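Local coordinates for predicted acetyltransferase (Clostridium acetobutylicum, PDB 3MGD), which binds acetyl-coenzyme A and, as a member of the GNAT family, probably transfers its acetyl group to an acceptor that is not identified, at residues L23-I28 / N89-P94; W54-E57 / I63-A66. One frame throughout, in Å; residues are numbered along the deposited sequence.

Interactions 1 and 2 meet on one mixed sheet, their centres about 13 Å apart. Residues 89-92 of interaction 1 close strand 83-92, with Glu93 and Pro94 following it, and this strand runs beside the strand 61-72 that carries residues 63-66 of interaction 2. Between them Asn89 O lies 2.8 Å from Thr65 OG1 and Glu93 N lies 2.8 Å from Ile63 O, both probable hydrogen bonds. Met90 CG packs 3.7 Å from Ala66 CA. Interaction 1 holds acetyl-CoA directly, through Met90 and Thr92. Interaction 2 belongs to the neighbouring strands of the sheet: the side chain of Ala64 is about 4 Å from that of Thr92 and about 6 Å from the cofactor.

Interaction 1 (L23-I28 / N89-P94); sequences LIDEGI and NMYTEP. With ACO (acetyl coenzyme *a), chain C.
Tyr91 reaches from the end of strand 83-92 to Asp25, in the last turn of helix 12-25. Its CG stands anti to the backbone N (chi1 -178°), which carries the ring from the strand to the helix. Followed outward from CB, the ring first passes the pantetheine arm of acetyl-CoA: the amide oxygen O9P stands obliquely to the ring, nearest CD1 at 3.6 Å, and CD1 also touches C6P. Farther along, CE1 meets Asp25 OD2 at 3.2 Å, the carboxylate oxygen approaching the ring at its edge, near the ring plane. At the tip, OH gives OD2 only a weak hydrogen bond of 3.4 Å. The carboxylate and ring planes are 51° apart, and the stronger partner of OD2 is Arg97, in a salt bridge.

The strand backbone grips the same arm. Met90 O accepts from ACO N4P at 2.6 Å, and Thr92 N donates to O9P at 2.9 Å in an almost straight bond (171°). From the helix side Glu26 approaches, its OE2 3.3 Å from ACO C2P while Gln22 holds that oxygen by a hydrogen bond. Two amide groups of the cofactor are thus paired with strand backbone, while the slightly positive C-H edge of the ring is probably a mildly favourable neighbour for the Asp25 carboxylate, whose chief partner is Arg97.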
loop_
_atom_site.group_PDB
_atom_site.type_symbol
_atom_site.label_atom_id
_atom_site.label_comp_id
_atom_site.label_asym_id
_atom_site.label_seq_id
_atom_site.Cartn_x
_atom_site.Cartn_y
_atom_site.Cartn_z
ATOM N N LEU A 23 -6.023 -18.057 3.245
ATOM C CA LEU A 23 -4.572 -18.025 3.336
ATOM C C LEU A 23 -4.012 -19.437 3.380
ATOM O O LEU A 23 -2.979 -19.731 2.792
ATOM C CB LEU A 23 -4.147 -17.264 4.588
ATOM C CG LEU A 23 -4.497 -15.773 4.633
ATOM C CD1 LEU A 23 -4.171 -15.220 6.001
ATOM C CD2 LEU A 23 -3.758 -14.977 3.528
ATOM N N ILE A 24 -4.693 -20.323 4.097
ATOM C CA ILE A 24 -4.221 -21.690 4.185
ATOM C C ILE A 24 -4.328 -22.371 2.824
ATOM O O ILE A 24 -3.427 -23.088 2.425
ATOM C CB ILE A 24 -4.977 -22.454 5.282
ATOM C CG1 ILE A 24 -4.535 -21.920 6.648
ATOM C CG2 ILE A 24 -4.711 -23.951 5.188
ATOM C CD1 ILE A 24 -5.470 -22.331 7.796
ATOM N N ASP A 25 -5.431 -22.132 2.124
ATOM C CA ASP A 25 -5.607 -22.568 0.732
ATOM C C ASP A 25 -4.453 -22.070 -0.161
ATOM O O ASP A 25 -4.021 -22.772 -1.083
ATOM C CB ASP A 25 -6.951 -22.029 0.210
ATOM C CG ASP A 25 -7.666 -22.998 -0.718
ATOM O OD1 ASP A 25 -6.981 -23.796 -1.398
ATOM O OD2 ASP A 25 -8.918 -22.954 -0.775
ATOM N N GLU A 26 -3.953 -20.864 0.111
ATOM C CA GLU A 26 -2.833 -20.298 -0.654
ATOM C C GLU A 26 -1.484 -20.936 -0.323
ATOM O O GLU A 26 -0.484 -20.657 -0.988
ATOM C CB GLU A 26 -2.735 -18.776 -0.443
ATOM C CG GLU A 26 -3.910 -17.983 -1.013
ATOM C CD GLU A 26 -3.851 -16.507 -0.659
ATOM O OE1 GLU A 26 -2.732 -15.961 -0.541
ATOM O OE2 GLU A 26 -4.926 -15.892 -0.494
ATOM N N GLY A 27 -1.443 -21.754 0.728
ATOM C CA GLY A 27 -0.227 -22.480 1.073
ATOM C C GLY A 27 0.541 -21.917 2.256
ATOM O O GLY A 27 1.625 -22.393 2.587
ATOM N N ILE A 28 -0.011 -20.898 2.904
ATOM C CA ILE A 28 0.696 -20.265 4.011
ATOM C C ILE A 28 0.653 -21.156 5.257
ATOM O O ILE A 28 -0.307 -21.909 5.468
ATOM C CB ILE A 28 0.177 -18.826 4.265
ATOM C CG1 ILE A 28 0.441 -17.978 3.013
ATOM C CG2 ILE A 28 0.869 -18.195 5.463
ATOM C CD1 ILE A 28 -0.435 -16.753 2.875
ATOM N N ASN A 89 -8.627 -10.311 0.283
ATOM C CA ASN A 89 -9.641 -11.174 0.851
ATOM C C ASN A 89 -10.530 -11.800 -0.204
ATOM O O ASN A 89 -11.729 -11.937 -0.000
ATOM C CB ASN A 89 -10.502 -10.419 1.871
ATOM C CG ASN A 89 -9.714 -9.980 3.083
ATOM O OD1 ASN A 89 -8.554 -10.343 3.242
ATOM N ND2 ASN A 89 -10.336 -9.168 3.934
HETATM N N MSE A 90 -9.959 -12.160 -1.347
HETATM C CA MSE A 90 -10.757 -12.841 -2.345
HETATM C C MSE A 90 -10.674 -14.355 -2.186
HETATM O O MSE A 90 -9.599 -14.949 -2.122
HETATM C CB MSE A 90 -10.380 -12.396 -3.752
HETATM C CG MSE A 90 -10.698 -10.899 -3.960
HETATM SE SE MSE A 90 -10.542 -10.426 -5.816
HETATM C CE MSE A 90 -12.015 -11.493 -6.532
ATOM N N TYR A 91 -11.839 -14.972 -2.127
ATOM C CA TYR A 91 -11.917 -16.412 -1.932
ATOM C C TYR A 91 -13.209 -16.879 -2.571
ATOM O O TYR A 91 -14.252 -16.245 -2.418
ATOM C CB TYR A 91 -11.882 -16.770 -0.439
ATOM C CG TYR A 91 -11.920 -18.274 -0.218
ATOM C CD1 TYR A 91 -10.762 -19.033 -0.294
ATOM C CD2 TYR A 91 -13.113 -18.925 0.032
ATOM C CE1 TYR A 91 -10.795 -20.429 -0.108
ATOM C CE2 TYR A 91 -13.160 -20.305 0.210
ATOM C CZ TYR A 91 -12.004 -21.051 0.142
ATOM O OH TYR A 91 -12.078 -22.430 0.325
ATOM N N THR A 92 -13.118 -17.947 -3.353
ATOM C CA THR A 92 -14.302 -18.619 -3.849
ATOM C C THR A 92 -14.231 -20.094 -3.414
ATOM O O THR A 92 -13.182 -20.734 -3.548
ATOM C CB THR A 92 -14.399 -18.571 -5.393
ATOM O OG1 THR A 92 -14.529 -17.217 -5.837
ATOM C CG2 THR A 92 -15.630 -19.392 -5.868
ATOM N N GLU A 93 -15.340 -20.616 -2.891
ATOM C CA GLU A 93 -15.453 -22.027 -2.521
ATOM C C GLU A 93 -14.969 -22.878 -3.688
ATOM O O GLU A 93 -15.365 -22.633 -4.828
ATOM C CB GLU A 93 -16.922 -22.354 -2.205
ATOM C CG GLU A 93 -17.173 -23.785 -1.761
ATOM C CD GLU A 93 -16.564 -24.089 -0.402
ATOM O OE1 GLU A 93 -16.786 -23.300 0.541
ATOM O OE2 GLU A 93 -15.871 -25.118 -0.279
ATOM N N PRO A 94 -14.086 -23.864 -3.423
ATOM C CA PRO A 94 -13.492 -24.635 -4.523
ATOM C C PRO A 94 -14.483 -25.243 -5.522
ATOM O O PRO A 94 -14.247 -25.133 -6.722
ATOM C CB PRO A 94 -12.688 -25.713 -3.796
ATOM C CG PRO A 94 -12.247 -25.010 -2.537
ATOM C CD PRO A 94 -13.431 -24.157 -2.138
HETATM N N1A ACO C . -15.997 -18.026 -19.776
HETATM C C2A ACO C . -14.858 -18.835 -19.849
HETATM N N3A ACO C . -14.050 -19.033 -18.704
HETATM C C4A ACO C . -14.413 -18.386 -17.454
HETATM C C5A ACO C . -15.580 -17.559 -17.376
HETATM C C6A ACO C . -16.369 -17.365 -18.502
HETATM N N6A ACO C . -17.548 -16.526 -18.418
HETATM N N7A ACO C . -15.696 -17.059 -16.033
HETATM C C8A ACO C . -14.631 -17.566 -15.302
HETATM N N9A ACO C . -13.811 -18.378 -16.185
HETATM C C1B ACO C . -12.675 -19.167 -15.738
HETATM C C2B ACO C . -11.487 -18.224 -15.994
HETATM O O2B ACO C . -11.205 -17.726 -17.261
HETATM C C3B ACO C . -10.394 -18.881 -15.182
HETATM O O3B ACO C . -9.629 -19.905 -15.777
HETATM P P3B ACO C . -8.245 -19.638 -16.521
HETATM O O7A ACO C . -7.986 -20.848 -17.484
HETATM O O8A ACO C . -7.104 -19.545 -15.485
HETATM O O9A ACO C . -8.308 -18.352 -17.316
HETATM C C4B ACO C . -11.197 -19.260 -13.890
HETATM O O4B ACO C . -12.505 -19.696 -14.414
HETATM C C5B ACO C . -11.220 -18.418 -12.630
HETATM O O5B ACO C . -11.987 -17.251 -12.796
HETATM P P1A ACO C . -13.177 -16.920 -11.810
HETATM O O1A ACO C . -14.306 -17.960 -11.887
HETATM O O2A ACO C . -13.652 -15.505 -12.126
HETATM O O3A ACO C . -12.519 -16.933 -10.376
HETATM P P2A ACO C . -12.975 -17.883 -9.181
HETATM O O4A ACO C . -12.700 -19.397 -9.470
HETATM O O5A ACO C . -14.397 -17.603 -8.778
HETATM O O6A ACO C . -12.128 -17.433 -7.932
HETATM C CBP ACO C . -10.015 -17.266 -6.745
HETATM C CCP ACO C . -10.753 -17.208 -8.075
HETATM C CDP ACO C . -8.583 -16.786 -6.915
HETATM C CEP ACO C . -10.764 -16.412 -5.776
HETATM C CAP ACO C . -9.993 -18.755 -6.263
HETATM O OAP ACO C . -9.283 -19.577 -7.127
HETATM C C9P ACO C . -9.615 -18.949 -4.815
HETATM O O9P ACO C . -10.402 -18.740 -3.890
HETATM N N8P ACO C . -8.270 -19.418 -4.559
HETATM C C7P ACO C . -7.783 -19.569 -3.189
HETATM C C6P ACO C . -7.680 -18.266 -2.487
HETATM C C5P ACO C . -6.956 -17.242 -3.333
HETATM O O5P ACO C . -5.918 -17.540 -3.925
HETATM N N4P ACO C . -7.548 -15.954 -3.456
HETATM C C3P ACO C . -6.831 -14.840 -4.027
HETATM C C2P ACO C . -5.821 -14.161 -3.137
HETATM S S1P ACO C . -5.088 -12.705 -3.843
HETATM C C ACO C . -6.062 -11.353 -3.628
HETATM O O ACO C . -7.119 -11.457 -3.024
HETATM C CH3 ACO C . -5.700 -10.081 -4.290
#

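Interaction 2 (W54-E57 / I63-A66); sequences WIAE and IATA
Ala56 and Ala64 face each other across an antiparallel hairpin, strands 51-58 and 61-72, whose local axes approach to 4.6 Å. Backbone hydrogen bonds zip the strands together. Trp54 and Ala66 form a hydrogen-bonded pair closed from both sides, Trp54 N giving to Ala66 O at 2.8 Å and Ala66 N giving to Trp54 O. In the next such pair Ala56 N donates to Ala64 O at 2.9 Å with a nearly straight N-H (169°). The return bond, Ala64 N to Ala56 O at 3.3 Å, is weak; Ile63 N reaches the same oxygen more closely, at 2.7 Å. Between these pairs, Ile55 and Thr65 form a non-hydrogen-bonded pair, whose CA atoms make CA-H...O contacts, Thr65 CA to Trp54 O and Ile55 CA to Ala64 O.

Apolar contacts divide between the two faces. On that of Trp54, Ala56, Ala64 and Ala66, Ala56 CB and Ala64 CB touch at 4.1 Å, and helix 101-115 lies over Ala64 and Ala66. Ile55 and Thr65 point to the other face, where their CG2 methyls come to 4.3 Å. Both CG2 groups stand anti to the carbonyl carbon, leaving Thr65 OG1 (chi1 61°) to bond Asn89 O on the following strand.

Polar and cationic partners lie beyond the hairpin. The indole of Trp54 turns away from Ala66; its NE1 is hydrogen-bonded to Glu112 and its ring makes a cation-pi contact with Arg108. Glu57 forms a salt bridge with Arg5 of the neighbouring strand 3-6.

With Ile63 and Ala64 both opposite Ala56, the pairing contains a classic beta bulge, set in the hairpin of strands 51-58 and 61-72, the second and third strands of the mixed sheet of this GNAT-family fold.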
loop_
_atom_site.group_PDB
_atom_site.type_symbol
_atom_site.label_atom_id
_atom_site.label_comp_id
_atom_site.label_asym_id
_atom_site.label_seq_id
_atom_site.Cartn_x
_atom_site.Cartn_y
_atom_site.Cartn_z
ATOM N N TRP A 54 -17.392 -7.593 0.003
ATOM C CA TRP A 54 -18.594 -8.150 -0.578
ATOM C C TRP A 54 -18.618 -9.652 -0.313
ATOM O O TRP A 54 -17.571 -10.313 -0.285
ATOM C CB TRP A 54 -18.637 -7.886 -2.084
ATOM C CG TRP A 54 -19.200 -6.546 -2.450
ATOM C CD1 TRP A 54 -18.511 -5.374 -2.624
ATOM C CD2 TRP A 54 -20.577 -6.247 -2.694
ATOM N NE1 TRP A 54 -19.388 -4.359 -2.966
ATOM C CE2 TRP A 54 -20.661 -4.878 -3.019
ATOM C CE3 TRP A 54 -21.751 -7.012 -2.682
ATOM C CZ2 TRP A 54 -21.874 -4.255 -3.305
ATOM C CZ3 TRP A 54 -22.952 -6.394 -2.969
ATOM C CH2 TRP A 54 -23.008 -5.028 -3.276
ATOM N N ILE A 55 -19.813 -10.187 -0.099
ATOM C CA ILE A 55 -19.957 -11.630 0.065
ATOM C C ILE A 55 -21.034 -12.187 -0.862
ATOM O O ILE A 55 -22.015 -11.518 -1.169
ATOM C CB ILE A 55 -20.270 -12.029 1.536
ATOM C CG1 ILE A 55 -21.705 -11.693 1.905
ATOM C CG2 ILE A 55 -19.317 -11.360 2.515
ATOM C CD1 ILE A 55 -22.039 -12.053 3.331
ATOM N N ALA A 56 -20.821 -13.408 -1.325
ATOM C CA ALA A 56 -21.810 -14.117 -2.126
ATOM C C ALA A 56 -22.290 -15.244 -1.243
ATOM O O ALA A 56 -21.472 -15.991 -0.696
ATOM C CB ALA A 56 -21.180 -14.669 -3.384
ATOM N N GLU A 57 -23.604 -15.340 -1.068
ATOM C CA GLU A 57 -24.194 -16.318 -0.160
ATOM C C GLU A 57 -25.204 -17.186 -0.892
ATOM O O GLU A 57 -25.880 -16.732 -1.819
ATOM C CB GLU A 57 -24.950 -15.623 0.968
ATOM C CG GLU A 57 -24.118 -14.954 2.019
ATOM C CD GLU A 57 -24.990 -14.320 3.079
ATOM O OE1 GLU A 57 -26.054 -13.770 2.715
ATOM O OE2 GLU A 57 -24.619 -14.382 4.274
ATOM N N ILE A 63 -20.333 -18.397 -0.035
ATOM C CA ILE A 63 -19.704 -19.051 -1.167
ATOM C C ILE A 63 -18.423 -18.337 -1.602
ATOM O O ILE A 63 -17.447 -18.978 -2.003
ATOM C CB ILE A 63 -20.666 -19.060 -2.368
ATOM C CG1 ILE A 63 -21.923 -19.858 -2.032
ATOM C CG2 ILE A 63 -19.987 -19.627 -3.603
ATOM C CD1 ILE A 63 -21.644 -21.316 -1.737
ATOM N N ALA A 64 -18.435 -17.004 -1.553
ATOM C CA ALA A 64 -17.264 -16.233 -1.965
ATOM C C ALA A 64 -17.167 -14.915 -1.195
ATOM O O ALA A 64 -18.160 -14.399 -0.685
ATOM C CB ALA A 64 -17.284 -15.979 -3.465
ATOM N N THR A 65 -15.954 -14.396 -1.090
ATOM C CA THR A 65 -15.747 -13.063 -0.551
ATOM C C THR A 65 -14.815 -12.305 -1.492
ATOM O O THR A 65 -14.131 -12.909 -2.318
ATOM C CB THR A 65 -15.062 -13.104 0.824
ATOM O OG1 THR A 65 -13.768 -13.714 0.702
ATOM C CG2 THR A 65 -15.901 -13.892 1.833
ATOM N N ALA A 66 -14.782 -10.981 -1.345
ATOM C CA ALA A 66 -13.861 -10.128 -2.103
ATOM C C ALA A 66 -13.877 -8.766 -1.436
ATOM O O ALA A 66 -14.950 -8.228 -1.169
ATOM C CB ALA A 66 -14.323 -10.002 -3.538
#